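Local structure of DUF2019 domain-containing protein (Rhodopseudomonas palustris, 2I9C) at residues Met71-Gln76 with Gln104-Ala108. The protein is of unknown function but folds as a small all-helical DUF2019 domain of the TPR clan, whose repeat-built relatives commonly mediate protein-protein contacts. Sequence-based numbering, arbitrary orientation. Where two conformers were deposited one is given.
Sequences MQVRLQ and QAGDA. With ACT (acetate ion), chain B.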
loop_
_atom_site.group_PDB
_atom_site.type_symbol
_atom_site.label_atom_id
_atom_site.label_comp_id
_atom_site.label_asym_id
_atom_site.label_seq_id
_atom_site.Cartn_x
_atom_site.Cartn_y
_atom_site.Cartn_z
HETATM N N MSE A 71 -2.728 2.270 -10.046
HETATM C CA MSE A 71 -3.762 2.478 -9.014
HETATM C C MSE A 71 -3.560 1.512 -7.855
HETATM O O MSE A 71 -3.877 1.837 -6.687
HETATM C CB MSE A 71 -5.170 2.287 -9.597
HETATM C CG MSE A 71 -6.294 2.860 -8.699
HETATM SE SE MSE A 71 -6.028 4.878 -8.490
HETATM C CE MSE A 71 -6.737 5.550 -10.212
ATOM N N GLN A 72 -3.053 0.324 -8.156
ATOM C CA GLN A 72 -2.722 -0.601 -7.082
ATOM C C GLN A 72 -1.617 -0.046 -6.163
ATOM O O GLN A 72 -1.673 -0.227 -4.944
ATOM C CB GLN A 72 -2.343 -1.987 -7.649
ATOM C CG GLN A 72 -2.128 -3.115 -6.547
ATOM C CD GLN A 72 -3.429 -3.571 -5.898
ATOM O OE1 GLN A 72 -4.512 -3.136 -6.291
ATOM N NE2 GLN A 72 -3.324 -4.496 -4.923
ATOM N N VAL A 73 -0.592 0.588 -6.755
ATOM C CA VAL A 73 0.488 1.195 -5.981
ATOM C C VAL A 73 -0.119 2.279 -5.076
ATOM O O VAL A 73 0.154 2.307 -3.885
ATOM C CB VAL A 73 1.622 1.765 -6.903
ATOM C CG1 VAL A 73 2.742 2.420 -6.095
ATOM C CG2 VAL A 73 2.246 0.603 -7.709
ATOM N N ARG A 74 -0.922 3.164 -5.659
ATOM C CA ARG A 74 -1.506 4.255 -4.903
ATOM C C ARG A 74 -2.363 3.740 -3.747
ATOM O O ARG A 74 -2.293 4.299 -2.646
ATOM C CB ARG A 74 -2.359 5.140 -5.827
ATOM C CG ARG A 74 -1.529 5.893 -6.881
ATOM C CD ARG A 74 -2.394 6.959 -7.599
ATOM N NE ARG A 74 -1.585 7.700 -8.585
ATOM C CZ ARG A 74 -1.917 8.855 -9.142
ATOM N NH1 ARG A 74 -3.048 9.461 -8.825
ATOM N NH2 ARG A 74 -1.101 9.429 -10.031
ATOM N N LEU A 75 -3.207 2.734 -4.029
ATOM C CA LEU A 75 -4.094 2.117 -3.028
ATOM C C LEU A 75 -3.311 1.536 -1.858
ATOM O O LEU A 75 -3.584 1.807 -0.687
ATOM C CB LEU A 75 -4.964 0.992 -3.650
ATOM C CG LEU A 75 -5.776 0.145 -2.648
ATOM C CD1 LEU A 75 -6.875 0.941 -2.012
ATOM C CD2 LEU A 75 -6.383 -1.026 -3.437
ATOM N N GLN A 76 -2.328 0.720 -2.178
ATOM C CA GLN A 76 -1.567 0.043 -1.149
ATOM C C GLN A 76 -0.743 1.028 -0.328
ATOM O O GLN A 76 -0.609 0.860 0.859
ATOM C CB GLN A 76 -0.688 -1.062 -1.748
ATOM C CG GLN A 76 -1.519 -2.297 -2.194
ATOM C CD GLN A 76 -2.501 -2.740 -1.132
ATOM O OE1 GLN A 76 -2.111 -3.046 -0.018
ATOM N NE2 GLN A 76 -3.785 -2.771 -1.476
ATOM N N GLN A 104 -9.869 -1.323 -7.339
ATOM C CA GLN A 104 -9.195 -0.534 -6.292
ATOM C C GLN A 104 -10.160 0.416 -5.561
ATOM O O GLN A 104 -10.052 0.564 -4.332
ATOM C CB GLN A 104 -8.017 0.297 -6.854
ATOM C CG GLN A 104 -6.760 -0.592 -7.146
ATOM C CD GLN A 104 -6.918 -1.454 -8.403
ATOM O OE1 GLN A 104 -7.747 -1.175 -9.281
ATOM N NE2 GLN A 104 -6.124 -2.514 -8.490
ATOM N N ALA A 105 -11.065 1.057 -6.310
ATOM C CA ALA A 105 -12.042 1.992 -5.701
ATOM C C ALA A 105 -12.976 1.304 -4.684
ATOM O O ALA A 105 -13.424 1.938 -3.728
ATOM C CB ALA A 105 -12.853 2.667 -6.770
ATOM N N GLY A 106 -13.238 0.003 -4.860
ATOM C CA GLY A 106 -14.158 -0.719 -3.947
ATOM C C GLY A 106 -13.389 -1.091 -2.697
ATOM O O GLY A 106 -13.914 -1.022 -1.587
ATOM N N ASP A 107 -12.116 -1.453 -2.883
ATOM C CA ASP A 107 -11.207 -1.774 -1.782
ATOM C C ASP A 107 -11.050 -0.488 -0.932
ATOM O O ASP A 107 -11.158 -0.543 0.288
ATOM C CB ASP A 107 -9.864 -2.274 -2.369
ATOM C CG ASP A 107 -8.881 -2.799 -1.340
ATOM O OD1 ASP A 107 -8.705 -2.243 -0.233
ATOM O OD2 ASP A 107 -8.165 -3.762 -1.671
ATOM N N ALA A 108 -10.832 0.664 -1.572
ATOM C CA ALA A 108 -10.653 1.931 -0.840
ATOM C C ALA A 108 -11.912 2.357 -0.110
ATOM O O ALA A 108 -11.829 2.836 1.007
ATOM C CB ALA A 108 -10.155 3.013 -1.768
HETATM C C ACT B . -6.358 9.017 -7.860
HETATM O O ACT B . -5.383 8.546 -7.164
HETATM O OXT ACT B . -6.399 10.167 -8.566
HETATM C CH3 ACT B . -7.485 8.135 -7.735
#
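Gln104 and Gln72 join the two helices by their side-chain amides: NE2 of Gln104 donates to OE1 of Gln72 over 2.8 Å in a nearly straight bond. The acceptor lies almost in the amide plane of Gln104, yet the two amides stand 82° apart, and the donor is tilted from the carbonyl plane of Gln72. Glutamine suits both buried places, since each offers a donor and an acceptor on a flexible stem; NE2 of Gln72 is hydrogen-bonded to OE1 of Gln25 on helix 11-30.

Van der Waals packing surrounds this bond. CB of Gln104 meets CG of Met71 (a selenomethionine) at 3.6 Å, and CG of Gln104 lies 3.8 Å from CD2 of Leu75. Because chi1 of Leu75 (171°) turns CG away from the backbone nitrogen, its branched end reaches two residues: CD1 meets CB of small Ala108 (3.9 Å), and CD2 lies against the carboxylate of Asp107, whose OD1 forms a salt bridge with Lys79. Shortening Gln104 to an alanine is likely to leave OE1 of Gln72 without this donor and open a gap beside CD2 of Leu75.

The segment axes run 10.3 Å apart and only 8° from parallel, consistent with the stacked helices of an alpha-helical repeat fold, in which helix 86-99 links these two.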